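Local coordinates for protein class I phosphodiesterase PDEB1 (Leishmania major, PDB 2R8Q) that belongs to the class I phosphodiesterase family, its all-helical catalytic domain holding a zinc ion, a magnesium ion and 3-isobutyl-1-methylxanthine, at residues D107-L112 and V132-A137; H113-T118 and M329-D334; S224-L229 and N324-M329. All coordinates share one frame; numbering follows the deposited sequence.

Contact 1 of 3, residues D107-L112 and V132-A137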
ATOM      1  N   ASP A 107      19.433  13.108   7.570  1.00 13.78           N
ATOM      2  CA  ASP A 107      19.795  13.374   8.957  1.00 14.15           C
ATOM      3  C   ASP A 107      19.623  12.133   9.837  1.00 14.68           C
ATOM      4  O   ASP A 107      20.494  11.816  10.637  1.00 14.07           O
ATOM      5  CB  ASP A 107      18.948  14.522   9.514  1.00 14.56           C
ATOM      6  CG  ASP A 107      19.176  14.752  10.994  1.00 15.39           C
ATOM      7  OD1 ASP A 107      20.348  14.891  11.404  1.00 16.10           O
ATOM      8  OD2 ASP A 107      18.178  14.804  11.748  1.00 16.93           O
ATOM      9  N   VAL A 108      18.503  11.426   9.697  1.00 13.41           N
ATOM     10  CA  VAL A 108      18.288  10.238  10.516  1.00 13.99           C
ATOM     11  C   VAL A 108      19.342   9.176  10.205  1.00 14.26           C
ATOM     12  O   VAL A 108      19.847   8.514  11.108  1.00 14.87           O
ATOM     13  CB  VAL A 108      16.860   9.667  10.310  1.00 13.84           C
ATOM     14  CG1 VAL A 108      16.705   8.333  11.032  1.00 14.20           C
ATOM     15  CG2 VAL A 108      15.837  10.657  10.851  1.00 14.88           C
ATOM     16  N   CYS A 109      19.685   9.031   8.927  1.00 13.89           N
ATOM     17  CA  CYS A 109      20.691   8.054   8.518  1.00 13.49           C
ATOM     18  C   CYS A 109      22.041   8.389   9.156  1.00 14.27           C
ATOM     19  O   CYS A 109      22.672   7.539   9.781  1.00 13.52           O
ATOM     20  CB  CYS A 109      20.808   8.047   6.990  1.00 14.47           C
ATOM     21  SG  CYS A 109      22.002   6.864   6.310  1.00 15.76           S
ATOM     22  N   GLN A 110      22.467   9.639   9.009  1.00 13.93           N
ATOM     23  CA  GLN A 110      23.743  10.085   9.566  1.00 13.76           C
ATOM     24  C   GLN A 110      23.759   9.963  11.090  1.00 14.07           C
ATOM     25  O   GLN A 110      24.764   9.556  11.689  1.00 14.21           O
ATOM     26  CB  GLN A 110      23.998  11.537   9.142  1.00 14.79           C
ATOM     27  CG  GLN A 110      25.401  12.080   9.428  1.00 17.27           C
ATOM     28  CD  GLN A 110      25.576  12.594  10.847  1.00 16.29           C
ATOM     29  OE1 GLN A 110      24.667  13.199  11.418  1.00 17.05           O
ATOM     30  NE2 GLN A 110      26.759  12.376  11.416  1.00 17.58           N
ATOM     31  N   THR A 111      22.637  10.302  11.714  1.00 13.17           N
ATOM     32  CA  THR A 111      22.516  10.236  13.164  1.00 13.53           C
ATOM     33  C   THR A 111      22.626   8.789  13.650  1.00 13.94           C
ATOM     34  O   THR A 111      23.295   8.506  14.649  1.00 15.51           O
ATOM     35  CB  THR A 111      21.174  10.834  13.622  1.00 14.16           C
ATOM     36  OG1 THR A 111      21.115  12.215  13.242  1.00 14.75           O
ATOM     37  CG2 THR A 111      21.020  10.719  15.128  1.00 15.59           C
ATOM     38  N   LEU A 112      21.981   7.867  12.942  1.00 13.85           N
ATOM     39  CA  LEU A 112      22.048   6.466  13.334  1.00 13.10           C
ATOM     40  C   LEU A 112      23.480   5.957  13.237  1.00 13.45           C
ATOM     41  O   LEU A 112      23.904   5.133  14.047  1.00 15.74           O
ATOM     42  CB  LEU A 112      21.121   5.616  12.462  1.00 14.31           C
ATOM     43  CG  LEU A 112      19.635   5.804  12.774  1.00 16.36           C
ATOM     44  CD1 LEU A 112      18.796   5.034  11.768  1.00 17.17           C
ATOM     45  CD2 LEU A 112      19.346   5.325  14.189  1.00 21.94           C
ATOM     46  N   VAL A 132      21.248  -2.825   7.379  1.00 14.13           N
ATOM     47  CA  VAL A 132      19.817  -2.677   7.153  1.00 14.70           C
ATOM     48  C   VAL A 132      19.253  -1.456   7.880  1.00 14.30           C
ATOM     49  O   VAL A 132      18.413  -0.741   7.342  1.00 14.04           O
ATOM     50  CB  VAL A 132      19.059  -3.949   7.592  1.00 15.15           C
ATOM     51  CG1 VAL A 132      17.552  -3.732   7.475  1.00 15.48           C
ATOM     52  CG2 VAL A 132      19.500  -5.128   6.727  1.00 16.93           C
ATOM     53  N   LEU A 133      19.723  -1.203   9.099  1.00 15.03           N
ATOM     54  CA  LEU A 133      19.236  -0.054   9.852  1.00 14.23           C
ATOM     55  C   LEU A 133      19.541   1.257   9.123  1.00 14.91           C
ATOM     56  O   LEU A 133      18.682   2.138   9.013  1.00 13.99           O
ATOM     57  CB  LEU A 133      19.867  -0.036  11.247  1.00 15.80           C
ATOM     58  CG  LEU A 133      19.464   1.112  12.176  1.00 17.16           C
ATOM     59  CD1 LEU A 133      17.948   1.111  12.388  1.00 18.20           C
ATOM     60  CD2 LEU A 133      20.181   0.954  13.510  1.00 19.76           C
ATOM     61  N   LEU A 134      20.760   1.378   8.602  1.00 14.27           N
ATOM     62  CA  LEU A 134      21.158   2.589   7.894  1.00 15.56           C
ATOM     63  C   LEU A 134      20.377   2.777   6.595  1.00 14.61           C
ATOM     64  O   LEU A 134      19.991   3.899   6.256  1.00 13.77           O
ATOM     65  CB  LEU A 134      22.667   2.566   7.626  1.00 15.27           C
ATOM     66  CG  LEU A 134      23.497   2.659   8.911  1.00 16.25           C
ATOM     67  CD1 LEU A 134      24.964   2.385   8.608  1.00 17.66           C
ATOM     68  CD2 LEU A 134      23.331   4.042   9.530  1.00 18.25           C
ATOM     69  N   VAL A 135      20.143   1.682   5.876  1.00 14.65           N
ATOM     70  CA  VAL A 135      19.388   1.728   4.633  1.00 16.04           C
ATOM     71  C   VAL A 135      17.944   2.117   4.943  1.00 15.59           C
ATOM     72  O   VAL A 135      17.345   2.935   4.247  1.00 15.96           O
ATOM     73  CB  VAL A 135      19.406   0.348   3.930  1.00 18.28           C
ATOM     74  CG1 VAL A 135      18.353   0.297   2.825  1.00 20.14           C
ATOM     75  CG2 VAL A 135      20.792   0.084   3.360  1.00 21.20           C
ATOM     76  N   THR A 136      17.395   1.529   6.004  1.00 15.40           N
ATOM     77  CA  THR A 136      16.020   1.801   6.406  1.00 15.09           C
ATOM     78  C   THR A 136      15.788   3.281   6.694  1.00 15.55           C
ATOM     79  O   THR A 136      14.723   3.822   6.398  1.00 14.04           O
ATOM     80  CB  THR A 136      15.642   0.970   7.649  1.00 14.83           C
ATOM     81  OG1 THR A 136      15.742  -0.422   7.327  1.00 15.41           O
ATOM     82  CG2 THR A 136      14.214   1.268   8.089  1.00 17.91           C
ATOM     83  N   ALA A 137      16.784   3.945   7.269  1.00 14.74           N
ATOM     84  CA  ALA A 137      16.640   5.363   7.562  1.00 15.37           C
ATOM     85  C   ALA A 137      16.227   6.154   6.315  1.00 14.23           C
ATOM     86  O   ALA A 137      15.413   7.067   6.395  1.00 14.60           O
ATOM     87  CB  ALA A 137      17.950   5.916   8.126  1.00 16.40           C
TER
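Cys109 and Ala137 bring their CA atoms within 5.0 Å of each other where helices 102-118 and 127-139 pass nearly antiparallel, the axes of the two short segments 8.4 Å apart at 159°. Such an approach illustrates how a small residue lets two helices come close. Ala137 points its single methyl at the other backbone, and its CB lies 3.5 Å from Cys109 CA, tighter than usual for two carbons. The methyl is also flanked by side chains, with Val108 CG1 at 4.0 Å and Leu112 CD1 at 3.8 Å from Ala137 CB. One turn back along its helix, Leu134 reaches over with one branch, and its CD2 rests 3.6 Å from Cys109 O while also touching Leu112 CB. The same Leu112 CD1 also meets Leu133 CG, at 4.0 Å. Chi1 of 180° sets Leu133 CG anti to its backbone N, where it makes this contact. The interface is buried and largely apolar: Val108, Cys109 and Leu112 surround the Ala137 methyl, and Leu133 and Leu134 touch the other helix beside it. Close by, Val108 also touches His140, a zinc ligand, and lies about 5 Å from the zinc ion by its side chain. Ala137 O accepts a hydrogen bond from His140 ND1, so helix 127-139 gives this zinc ligand a second-shell partner. Around the pair, helix 55-68 packs Leu67 against Cys109 and Leu134, helix 239-254 meets Leu133 through Leu249 and Ile250, and helix 197-212 covers Thr136.

Contact 2 of 3, residues H113-T118 and M329-D334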
ATOM      1  N   HIS A 113      24.227   6.444  12.251  1.00 14.58           N
ATOM      2  CA  HIS A 113      25.611   6.019  12.118  1.00 15.90           C
ATOM      3  C   HIS A 113      26.338   6.440  13.393  1.00 16.85           C
ATOM      4  O   HIS A 113      27.089   5.652  13.965  1.00 15.86           O
ATOM      5  CB  HIS A 113      26.263   6.656  10.886  1.00 17.03           C
ATOM      6  CG  HIS A 113      27.660   6.178  10.622  1.00 18.46           C
ATOM      7  ND1 HIS A 113      28.738   6.575  11.383  1.00 18.83           N
ATOM      8  CD2 HIS A 113      28.151   5.332   9.686  1.00 18.54           C
ATOM      9  CE1 HIS A 113      29.834   5.996  10.926  1.00 18.93           C
ATOM     10  NE2 HIS A 113      29.506   5.236   9.895  1.00 18.93           N
ATOM     11  N   THR A 114      26.097   7.664  13.865  1.00 16.04           N
ATOM     12  CA  THR A 114      26.774   8.102  15.083  1.00 15.89           C
ATOM     13  C   THR A 114      26.373   7.268  16.298  1.00 17.42           C
ATOM     14  O   THR A 114      27.186   7.034  17.186  1.00 17.22           O
ATOM     15  CB  THR A 114      26.540   9.612  15.397  1.00 15.99           C
ATOM     16  OG1 THR A 114      25.190   9.830  15.824  1.00 16.81           O
ATOM     17  CG2 THR A 114      26.838  10.459  14.173  1.00 18.96           C
ATOM     18  N   TYR A 115      25.128   6.800  16.341  1.00 16.40           N
ATOM     19  CA  TYR A 115      24.689   5.990  17.471  1.00 16.11           C
ATOM     20  C   TYR A 115      25.357   4.623  17.437  1.00 16.57           C
ATOM     21  O   TYR A 115      25.775   4.095  18.468  1.00 17.58           O
ATOM     22  CB  TYR A 115      23.169   5.798  17.450  1.00 16.12           C
ATOM     23  CG  TYR A 115      22.358   7.045  17.731  1.00 16.35           C
ATOM     24  CD1 TYR A 115      20.971   7.031  17.598  1.00 17.19           C
ATOM     25  CD2 TYR A 115      22.967   8.236  18.139  1.00 17.83           C
ATOM     26  CE1 TYR A 115      20.207   8.159  17.860  1.00 16.89           C
ATOM     27  CE2 TYR A 115      22.207   9.378  18.404  1.00 18.53           C
ATOM     28  CZ  TYR A 115      20.827   9.328  18.261  1.00 17.47           C
ATOM     29  OH  TYR A 115      20.064  10.449  18.504  1.00 21.17           O
ATOM     30  N   LEU A 116      25.449   4.053  16.240  1.00 16.45           N
ATOM     31  CA  LEU A 116      26.050   2.741  16.057  1.00 16.60           C
ATOM     32  C   LEU A 116      27.550   2.708  16.299  1.00 17.32           C
ATOM     33  O   LEU A 116      28.062   1.816  16.976  1.00 17.57           O
ATOM     34  CB  LEU A 116      25.786   2.236  14.637  1.00 17.79           C
ATOM     35  CG  LEU A 116      24.348   1.842  14.293  1.00 15.94           C
ATOM     36  CD1 LEU A 116      24.250   1.575  12.795  1.00 16.12           C
ATOM     37  CD2 LEU A 116      23.941   0.610  15.099  1.00 15.17           C
ATOM     38  N   TYR A 117      28.260   3.689  15.760  1.00 18.14           N
ATOM     39  CA  TYR A 117      29.705   3.671  15.887  1.00 20.94           C
ATOM     40  C   TYR A 117      30.325   4.604  16.919  1.00 23.18           C
ATOM     41  O   TYR A 117      31.241   4.205  17.633  1.00 27.30           O
ATOM     42  CB  TYR A 117      30.295   3.835  14.485  1.00 19.56           C
ATOM     43  CG  TYR A 117      29.776   2.729  13.581  1.00 19.08           C
ATOM     44  CD1 TYR A 117      28.850   2.991  12.566  1.00 17.12           C
ATOM     45  CD2 TYR A 117      30.123   1.398  13.824  1.00 18.84           C
ATOM     46  CE1 TYR A 117      28.280   1.947  11.823  1.00 17.48           C
ATOM     47  CE2 TYR A 117      29.560   0.354  13.090  1.00 18.80           C
ATOM     48  CZ  TYR A 117      28.639   0.633  12.095  1.00 18.73           C
ATOM     49  OH  TYR A 117      28.069  -0.410  11.397  1.00 20.55           O
ATOM     50  N   THR A 118      29.835   5.832  17.025  1.00 23.08           N
ATOM     51  CA  THR A 118      30.371   6.730  18.041  1.00 22.37           C
ATOM     52  C   THR A 118      29.731   6.321  19.368  1.00 22.63           C
ATOM     53  O   THR A 118      30.392   6.288  20.409  1.00 22.85           O
ATOM     54  CB  THR A 118      30.031   8.205  17.734  1.00 21.98           C
ATOM     55  OG1 THR A 118      30.628   8.579  16.486  1.00 23.05           O
ATOM     56  CG2 THR A 118      30.560   9.121  18.834  1.00 23.64           C
ATOM     57  N   MET A 329      25.741   6.418  24.456  1.00 20.23           N
ATOM     58  CA  MET A 329      25.075   7.589  23.884  1.00 20.21           C
ATOM     59  C   MET A 329      24.761   8.648  24.942  1.00 20.20           C
ATOM     60  O   MET A 329      23.792   9.396  24.828  1.00 18.96           O
ATOM     61  CB  MET A 329      23.786   7.158  23.166  1.00 19.96           C
ATOM     62  CG  MET A 329      24.027   6.488  21.815  1.00 18.97           C
ATOM     63  SD  MET A 329      22.643   5.469  21.235  1.00 20.94           S
ATOM     64  CE  MET A 329      21.339   6.683  21.124  1.00 19.40           C
ATOM     65  N   GLN A 330      25.599   8.718  25.970  1.00 21.55           N
ATOM     66  CA  GLN A 330      25.405   9.684  27.041  1.00 21.42           C
ATOM     67  C   GLN A 330      25.332  11.124  26.537  1.00 20.63           C
ATOM     68  O   GLN A 330      24.581  11.932  27.078  1.00 21.03           O
ATOM     69  CB  GLN A 330      26.538   9.562  28.064  1.00 23.13           C
ATOM     70  CG  GLN A 330      26.385  10.461  29.287  1.00 22.98           C
ATOM     71  CD  GLN A 330      25.103  10.196  30.055  1.00 23.88           C
ATOM     72  OE1 GLN A 330      24.732   9.046  30.287  1.00 25.32           O
ATOM     73  NE2 GLN A 330      24.425  11.263  30.465  1.00 25.27           N
ATOM     74  N   TRP A 331      26.100  11.444  25.500  1.00 20.54           N
ATOM     75  CA  TRP A 331      26.105  12.804  24.970  1.00 21.23           C
ATOM     76  C   TRP A 331      24.706  13.258  24.547  1.00 21.24           C
ATOM     77  O   TRP A 331      24.398  14.444  24.584  1.00 20.61           O
ATOM     78  CB  TRP A 331      27.091  12.919  23.796  1.00 22.02           C
ATOM     79  CG  TRP A 331      26.522  12.587  22.446  1.00 22.10           C
ATOM     80  CD1 TRP A 331      25.740  13.393  21.664  1.00 21.93           C
ATOM     81  CD2 TRP A 331      26.679  11.360  21.724  1.00 22.64           C
ATOM     82  NE1 TRP A 331      25.402  12.744  20.503  1.00 22.16           N
ATOM     83  CE2 TRP A 331      25.964  11.494  20.513  1.00 22.72           C
ATOM     84  CE3 TRP A 331      27.354  10.159  21.982  1.00 23.39           C
ATOM     85  CZ2 TRP A 331      25.905  10.472  19.559  1.00 22.93           C
ATOM     86  CZ3 TRP A 331      27.295   9.140  21.033  1.00 22.67           C
ATOM     87  CH2 TRP A 331      26.573   9.307  19.837  1.00 22.65           C
ATOM     88  N   CYS A 332      23.860  12.310  24.151  1.00 21.49           N
ATOM     89  CA  CYS A 332      22.498  12.640  23.736  1.00 20.27           C
ATOM     90  C   CYS A 332      21.728  13.200  24.920  1.00 20.37           C
ATOM     91  O   CYS A 332      21.015  14.194  24.798  1.00 21.57           O
ATOM     92  CB  CYS A 332      21.774  11.397  23.220  1.00 19.54           C
ATOM     93  SG  CYS A 332      22.512  10.655  21.762  1.00 22.22           S
ATOM     94  N   VAL A 333      21.872  12.543  26.067  1.00 21.22           N
ATOM     95  CA  VAL A 333      21.201  12.972  27.286  1.00 21.39           C
ATOM     96  C   VAL A 333      21.772  14.299  27.774  1.00 22.01           C
ATOM     97  O   VAL A 333      21.026  15.200  28.153  1.00 21.45           O
ATOM     98  CB  VAL A 333      21.347  11.916  28.406  1.00 22.41           C
ATOM     99  CG1 VAL A 333      20.821  12.472  29.722  1.00 22.57           C
ATOM    100  CG2 VAL A 333      20.587  10.654  28.030  1.00 22.50           C
ATOM    101  N   ASP A 334      23.097  14.418  27.764  1.00 22.26           N
ATOM    102  CA  ASP A 334      23.733  15.650  28.213  1.00 23.52           C
ATOM    103  C   ASP A 334      23.301  16.836  27.366  1.00 23.16           C
ATOM    104  O   ASP A 334      23.084  17.928  27.885  1.00 22.72           O
ATOM    105  CB  ASP A 334      25.258  15.531  28.158  1.00 24.96           C
ATOM    106  CG  ASP A 334      25.789  14.436  29.054  1.00 27.39           C
ATOM    107  OD1 ASP A 334      25.141  14.140  30.076  1.00 29.55           O
ATOM    108  OD2 ASP A 334      26.866  13.883  28.743  1.00 28.65           O
TER
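Met329 lays its terminal methyl on the ring of Tyr115, the central feature of a contact between the end of helix 102-118 and the start of helix 330-348. The CH-pi interaction is almost perpendicular: Met329 CE stands 3.5 Å from the centroid of the Tyr115 ring, 9° off its normal. The Met329 chain is bent at its last torsion (chi3 61°), and this bend carries CE over the centre of the ring. Two sulfurs add sulfur-aromatic contacts to the same ring, both oblique. Met329 SD lies 4.4 Å from the Tyr115 centroid, and Cys332 SG comes 3.6 Å from Tyr115 CE2.

Apolar and edge contacts belong mainly to Trp331. Its CZ2 lies 4.0 Å from Tyr115 CD2, near the plane of the phenol ring and at its edge. Farther round the indole, Trp331 CZ3 is 3.9 Å from Thr118 CG2, the two side chains crossing at about a right angle. One polar atom, Thr114 O, comes to the indole edge near its plane, 3.5 Å from Trp331 CH2. Thr114 OG1 has its hydrogen bond to Thr111 O, within its own helix. No hydrogen bond crosses between the segments.

Phe318 of helix 302-324 packs on both Tyr115 and Cys332, extending the buried cluster. Met329 and Tyr115 form a Met-aromatic contact, to which Cys332 adds a sulfur-aromatic one, here joining helix 102-118 to the start of helix 330-348 in an all-helical catalytic domain.

Contact 3 of 3, residues S224-L229 and N324-M329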
ATOM      1  N   SER A 224       7.854   0.669  26.678  1.00 21.65           N
ATOM      2  CA  SER A 224       7.518  -0.359  27.660  1.00 23.19           C
ATOM      3  C   SER A 224       8.231  -1.668  27.333  1.00 22.03           C
ATOM      4  O   SER A 224       8.823  -2.300  28.208  1.00 21.66           O
ATOM      5  CB  SER A 224       6.005  -0.595  27.680  1.00 23.98           C
ATOM      6  OG  SER A 224       5.659  -1.697  28.509  1.00 26.65           O
ATOM      7  N   ARG A 225       8.167  -2.075  26.068  1.00 19.92           N
ATOM      8  CA  ARG A 225       8.805  -3.311  25.647  1.00 19.67           C
ATOM      9  C   ARG A 225      10.324  -3.204  25.735  1.00 19.02           C
ATOM     10  O   ARG A 225      10.996  -4.175  26.086  1.00 18.97           O
ATOM     11  CB  ARG A 225       8.349  -3.685  24.230  1.00 20.38           C
ATOM     12  CG  ARG A 225       6.885  -4.128  24.197  1.00 22.80           C
ATOM     13  CD  ARG A 225       6.409  -4.578  22.823  1.00 26.57           C
ATOM     14  NE  ARG A 225       6.358  -3.483  21.862  1.00 28.88           N
ATOM     15  CZ  ARG A 225       7.278  -3.265  20.928  1.00 31.82           C
ATOM     16  NH1 ARG A 225       8.324  -4.074  20.827  1.00 33.42           N
ATOM     17  NH2 ARG A 225       7.155  -2.239  20.096  1.00 34.46           N
ATOM     18  N   PHE A 226      10.863  -2.025  25.434  1.00 21.43           N
ATOM     19  CA  PHE A 226      12.306  -1.818  25.519  1.00 23.02           C
ATOM     20  C   PHE A 226      12.749  -1.958  26.971  1.00 24.27           C
ATOM     21  O   PHE A 226      13.784  -2.557  27.263  1.00 24.04           O
ATOM     22  CB  PHE A 226      12.695  -0.421  25.028  1.00 25.43           C
ATOM     23  CG  PHE A 226      14.132  -0.069  25.306  1.00 26.59           C
ATOM     24  CD1 PHE A 226      15.151  -0.542  24.487  1.00 28.04           C
ATOM     25  CD2 PHE A 226      14.468   0.690  26.423  1.00 28.85           C
ATOM     26  CE1 PHE A 226      16.491  -0.265  24.779  1.00 30.10           C
ATOM     27  CE2 PHE A 226      15.802   0.971  26.723  1.00 28.88           C
ATOM     28  CZ  PHE A 226      16.813   0.492  25.899  1.00 28.93           C
ATOM     29  N   THR A 227      11.960  -1.390  27.877  1.00 25.04           N
ATOM     30  CA  THR A 227      12.266  -1.444  29.301  1.00 26.03           C
ATOM     31  C   THR A 227      12.243  -2.884  29.813  1.00 25.36           C
ATOM     32  O   THR A 227      13.098  -3.278  30.611  1.00 25.64           O
ATOM     33  CB  THR A 227      11.269  -0.601  30.107  1.00 28.36           C
ATOM     34  OG1 THR A 227      11.243   0.732  29.580  1.00 32.11           O
ATOM     35  CG2 THR A 227      11.682  -0.548  31.573  1.00 30.35           C
ATOM     36  N   GLU A 228      11.268  -3.667  29.355  1.00 23.64           N
ATOM     37  CA  GLU A 228      11.172  -5.064  29.770  1.00 22.47           C
ATOM     38  C   GLU A 228      12.415  -5.801  29.277  1.00 23.40           C
ATOM     39  O   GLU A 228      12.920  -6.702  29.947  1.00 23.00           O
ATOM     40  CB  GLU A 228       9.906  -5.710  29.196  1.00 22.57           C
ATOM     41  CG  GLU A 228       9.700  -7.178  29.578  1.00 22.98           C
ATOM     42  CD  GLU A 228       9.750  -7.417  31.078  1.00 25.92           C
ATOM     43  OE1 GLU A 228       9.223  -6.577  31.836  1.00 27.11           O
ATOM     44  OE2 GLU A 228      10.307  -8.453  31.500  1.00 26.17           O
ATOM     45  N   LEU A 229      12.907  -5.414  28.104  1.00 23.42           N
ATOM     46  CA  LEU A 229      14.107  -6.025  27.544  1.00 25.12           C
ATOM     47  C   LEU A 229      15.261  -5.791  28.514  1.00 27.19           C
ATOM     48  O   LEU A 229      16.053  -6.691  28.791  1.00 26.83           O
ATOM     49  CB  LEU A 229      14.435  -5.397  26.185  1.00 26.53           C
ATOM     50  CG  LEU A 229      15.802  -5.721  25.579  1.00 26.39           C
ATOM     51  CD1 LEU A 229      15.908  -7.206  25.320  1.00 27.43           C
ATOM     52  CD2 LEU A 229      15.991  -4.936  24.288  1.00 27.07           C
ATOM     53  N   ASN A 324      19.422   2.585  30.436  1.00 27.54           N
ATOM     54  CA  ASN A 324      19.146   1.155  30.524  1.00 27.76           C
ATOM     55  C   ASN A 324      19.886   0.230  29.563  1.00 26.86           C
ATOM     56  O   ASN A 324      19.913  -0.983  29.781  1.00 25.96           O
ATOM     57  CB  ASN A 324      17.640   0.906  30.390  1.00 30.99           C
ATOM     58  CG  ASN A 324      16.860   1.395  31.596  1.00 34.22           C
ATOM     59  OD1 ASN A 324      17.126   0.990  32.727  1.00 37.67           O
ATOM     60  ND2 ASN A 324      15.888   2.268  31.359  1.00 36.50           N
ATOM     61  N   LEU A 325      20.483   0.772  28.504  1.00 24.20           N
ATOM     62  CA  LEU A 325      21.199  -0.086  27.565  1.00 23.24           C
ATOM     63  C   LEU A 325      22.210   0.615  26.660  1.00 22.52           C
ATOM     64  O   LEU A 325      23.321   0.120  26.470  1.00 23.04           O
ATOM     65  CB  LEU A 325      20.196  -0.860  26.701  1.00 22.96           C
ATOM     66  CG  LEU A 325      20.780  -1.946  25.795  1.00 23.70           C
ATOM     67  CD1 LEU A 325      21.457  -3.020  26.637  1.00 24.27           C
ATOM     68  CD2 LEU A 325      19.674  -2.552  24.953  1.00 25.49           C
ATOM     69  N   PHE A 326      21.828   1.753  26.088  1.00 23.00           N
ATOM     70  CA  PHE A 326      22.727   2.484  25.195  1.00 21.34           C
ATOM     71  C   PHE A 326      23.591   3.459  25.989  1.00 22.58           C
ATOM     72  O   PHE A 326      23.503   4.673  25.805  1.00 22.06           O
ATOM     73  CB  PHE A 326      21.933   3.263  24.138  1.00 21.74           C
ATOM     74  CG  PHE A 326      20.961   2.421  23.352  1.00 21.05           C
ATOM     75  CD1 PHE A 326      21.296   1.134  22.947  1.00 23.99           C
ATOM     76  CD2 PHE A 326      19.720   2.931  22.989  1.00 22.65           C
ATOM     77  CE1 PHE A 326      20.409   0.369  22.190  1.00 23.10           C
ATOM     78  CE2 PHE A 326      18.829   2.174  22.232  1.00 23.99           C
ATOM     79  CZ  PHE A 326      19.175   0.891  21.833  1.00 20.64           C
ATOM     80  N   HIS A 327      24.439   2.919  26.858  1.00 23.98           N
ATOM     81  CA  HIS A 327      25.297   3.740  27.702  1.00 25.15           C
ATOM     82  C   HIS A 327      26.287   4.617  26.938  1.00 24.91           C
ATOM     83  O   HIS A 327      26.678   5.681  27.420  1.00 27.80           O
ATOM     84  CB  HIS A 327      26.038   2.844  28.698  1.00 26.34           C
ATOM     85  CG  HIS A 327      25.139   1.890  29.426  1.00 27.26           C
ATOM     86  ND1 HIS A 327      25.063   0.550  29.111  1.00 31.23           N
ATOM     87  CD2 HIS A 327      24.255   2.091  30.432  1.00 28.79           C
ATOM     88  CE1 HIS A 327      24.169  -0.033  29.892  1.00 28.43           C
ATOM     89  NE2 HIS A 327      23.665   0.880  30.701  1.00 31.62           N
ATOM     90  N   GLY A 328      26.679   4.185  25.743  1.00 23.30           N
ATOM     91  CA  GLY A 328      27.623   4.960  24.956  1.00 21.86           C
ATOM     92  C   GLY A 328      27.051   6.217  24.320  1.00 21.21           C
ATOM     93  O   GLY A 328      27.789   6.995  23.712  1.00 22.38           O
ATOM     94  N   MET A 329      25.741   6.418  24.456  1.00 20.23           N
ATOM     95  CA  MET A 329      25.075   7.589  23.884  1.00 20.21           C
ATOM     96  C   MET A 329      24.761   8.648  24.942  1.00 20.20           C
ATOM     97  O   MET A 329      23.792   9.396  24.828  1.00 18.96           O
ATOM     98  CB  MET A 329      23.786   7.158  23.166  1.00 19.96           C
ATOM     99  CG  MET A 329      24.027   6.488  21.815  1.00 18.97           C
ATOM    100  SD  MET A 329      22.643   5.469  21.235  1.00 20.94           S
ATOM    101  CE  MET A 329      21.339   6.683  21.124  1.00 19.40           C
TER
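Asn324, at the end of helix 302-324, meets Phe226 of helix 219-232 through its aliphatic CB, which lies 4.1 Å from Phe226 CE2. The amide and the ring planes stand 58° apart, and the amide nitrogen ND2 turns back to a weak hydrogen bond with Asp320 O on its own helix. Asparagine here therefore offers carbon, not its polar end, to the phenylalanine.

Leu325 is the first residue to leave helical backbone angles, and it makes the closest approach: its CB is 3.7 Å from Phe226 CZ. Its CD2 also touches the ring, 3.9 Å from Phe226 CE1, and meets Leu229 CD2 more loosely at 4.4 Å. Phe226 CG is anti to its backbone N (chi1 170°), and CE1, CE2 and CZ are the ring atoms that do the touching.

Phe326 follows as the centre of an inverse gamma turn, whose weak hydrogen bond joins His327 N to Leu325 O at 3.0 Å. Its CZ is 4.1 Å from Phe226 CE1. The two rings are oblique to each other, centroids 5.7 Å apart and planes at 42°. Beyond the turn, Met329 N bonds to Phe326 O and the chain turns toward helix 330-348, with the Met329 side chain packing on Val322 rather than on helix 219-232.

Ile321 of helix 302-324 packs on both phenylalanines, while Val245 and Thr248 of helix 239-254 meet Phe326 and Phe226 respectively. No hydrogen bond or salt bridge joins the two segments, so the contact rests on apolar surface and fit, with Asn324 contributing carbon and its amide directed to its own helix.

Contacts 1 and 2 are neighbours on helix 102-118, their centres about 13 Å apart, and they touch directly: Leu134 CD2 lies 3.7 Å from His113 N. Contact 3 lies about 14 Å from contact 2 and about 19 Å from contact 1, centre to centre, and is joined to contact 2 through Met329, the residue just before helix 330-348. Along the chain contact 1 closes first; its segments alternate with those of contact 2, while contact 3 is nested inside the largely helical span of chain that contact 2 closes. Together they join helices 102-118, 127-139 and 219-232 to the chain's last helix and the loop before it, running outward from near the metal site.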